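PlaB phospholipase (Legionella pneumophila, PDB 6ZTI) hydrolyses phospholipids as an alpha/beta-hydrolase virulence factor whose activity is controlled by NAD(H)-mediated tetramerization. Local coordinates at the interface of chains A and B. Coordinates in Å, arbitrary orientation; residue numbers count along the deposited sequence, not the author numbering. Chains: chain A/B, PlaB phospholipase.

The interface of chains A and B. Residues chain A 53, 55-57, 59, 83; chain B 470-472, 474.
With its CG lodged between backbone N and carbonyl carbon (chi1 65°), B:Asn472 runs alongside A:Tyr56, whose CG lies anti to its own carbonyl carbon. The two side chains extend in parallel, and the CB of B:Asn472 sits over one ring face, displaced toward the rim, 3.8 Å from the ring centroid. Amide and ring planes differ by 23°, so the carboxamide follows the ring rather than standing across it. This pose delivers the amide ND2 of B:Asn472 to the backbone O of A:Gly53 at 3.2 Å; the bond, 158° at H with the acceptor close to the amide plane, should help to fix the amide's rotation. Beside this pair the main chains form an antiparallel bridge: the N of A:Leu57 donates to the O of B:Ser471 at 2.8 Å, and the N of B:Ser471 to the O of A:Leu57 at 3.1 Å. Apolar groups pack around the bridge. B:Leu474 lies roughly perpendicular to A:Ile55, its CD2 3.9 Å from CG2 of A:Ile55, while B:Ile470 and A:Glu83 run antiparallel, flank to flank, CG1 of B:Ile470 lying 3.7 Å from the aliphatic CG of A:Glu83. Through this bridge strand 468-471 of chain B, near its C-terminus, meets strand 55-60 of chain A's hydrolase domain; the following loop supplies B:Asn472 and B:Leu474, helix 69-89 A:Glu83, and the two-fold symmetric interface repeats this exchange within the tetrameric assembly.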
# COMPACT_ATOMS: atom_id res chain seq x y z
N GLY A 53 19.54 -9.18 -48.84
CA GLY A 53 18.16 -9.29 -48.43
C GLY A 53 17.91 -10.28 -47.32
O GLY A 53 16.75 -10.43 -46.90
N ILE A 55 19.48 -10.10 -44.26
CA ILE A 55 19.78 -9.46 -42.99
C ILE A 55 18.55 -8.65 -42.60
O ILE A 55 18.10 -7.80 -43.36
CB ILE A 55 21.03 -8.57 -43.08
CG1 ILE A 55 22.25 -9.41 -43.46
CG2 ILE A 55 21.25 -7.84 -41.75
CD1 ILE A 55 23.53 -8.61 -43.68
N TYR A 56 18.01 -8.96 -41.42
CA TYR A 56 16.77 -8.37 -40.92
C TYR A 56 16.99 -7.60 -39.63
O TYR A 56 17.67 -8.07 -38.71
CB TYR A 56 15.72 -9.47 -40.66
CG TYR A 56 15.19 -10.09 -41.93
CD1 TYR A 56 15.91 -11.07 -42.59
CD2 TYR A 56 13.98 -9.69 -42.46
CE1 TYR A 56 15.43 -11.64 -43.76
CE2 TYR A 56 13.49 -10.25 -43.63
CZ TYR A 56 14.22 -11.22 -44.27
OH TYR A 56 13.75 -11.78 -45.44
N LEU A 57 16.39 -6.41 -39.56
CA LEU A 57 16.32 -5.64 -38.32
C LEU A 57 15.02 -5.98 -37.61
O LEU A 57 13.93 -5.79 -38.16
CB LEU A 57 16.39 -4.14 -38.60
CG LEU A 57 17.57 -3.64 -39.42
CD1 LEU A 57 17.59 -2.11 -39.41
CD2 LEU A 57 18.85 -4.19 -38.87
N ARG A 59 12.31 -5.16 -34.60
CA ARG A 59 11.83 -4.03 -33.81
C ARG A 59 10.63 -4.48 -32.99
O ARG A 59 9.66 -5.00 -33.54
CB ARG A 59 11.47 -2.83 -34.71
CG ARG A 59 10.34 -3.07 -35.70
CD ARG A 59 10.15 -1.84 -36.60
NE ARG A 59 8.90 -1.91 -37.35
CZ ARG A 59 8.74 -2.58 -38.49
NH1 ARG A 59 9.76 -3.24 -39.02
NH2 ARG A 59 7.55 -2.60 -39.08
N GLU A 83 7.55 -13.15 -42.23
CA GLU A 83 8.53 -12.59 -43.16
C GLU A 83 9.44 -13.61 -43.82
O GLU A 83 9.79 -13.42 -44.99
CB GLU A 83 9.41 -11.56 -42.44
CG GLU A 83 8.73 -10.21 -42.24
CD GLU A 83 8.55 -9.45 -43.54
OE1 GLU A 83 9.07 -9.89 -44.58
OE2 GLU A 83 7.87 -8.40 -43.51
N ILE B 470 9.87 -7.77 -38.12
CA ILE B 470 11.21 -7.80 -38.68
C ILE B 470 11.14 -7.34 -40.13
O ILE B 470 10.17 -7.62 -40.84
CB ILE B 470 11.86 -9.19 -38.59
CG1 ILE B 470 11.11 -10.22 -39.42
CG2 ILE B 470 11.93 -9.64 -37.14
CD1 ILE B 470 11.80 -11.57 -39.48
N SER B 471 12.17 -6.62 -40.57
CA SER B 471 12.25 -6.05 -41.90
C SER B 471 13.68 -6.11 -42.40
O SER B 471 14.61 -5.87 -41.63
CB SER B 471 11.77 -4.60 -41.90
OG SER B 471 12.22 -3.93 -43.06
N ASN B 472 13.86 -6.40 -43.69
CA ASN B 472 15.19 -6.44 -44.28
C ASN B 472 15.59 -5.11 -44.92
O ASN B 472 16.61 -5.06 -45.63
CB ASN B 472 15.31 -7.58 -45.30
CG ASN B 472 14.40 -7.39 -46.50
OD1 ASN B 472 13.73 -6.37 -46.65
ND2 ASN B 472 14.38 -8.39 -47.36
N LEU B 474 17.51 -2.16 -44.25
CA LEU B 474 18.55 -1.87 -43.28
C LEU B 474 18.69 -0.38 -42.99
O LEU B 474 19.59 -0.01 -42.22
CB LEU B 474 19.90 -2.42 -43.77
CG LEU B 474 19.96 -3.93 -44.03
CD1 LEU B 474 21.41 -4.37 -44.26
CD2 LEU B 474 19.33 -4.70 -42.90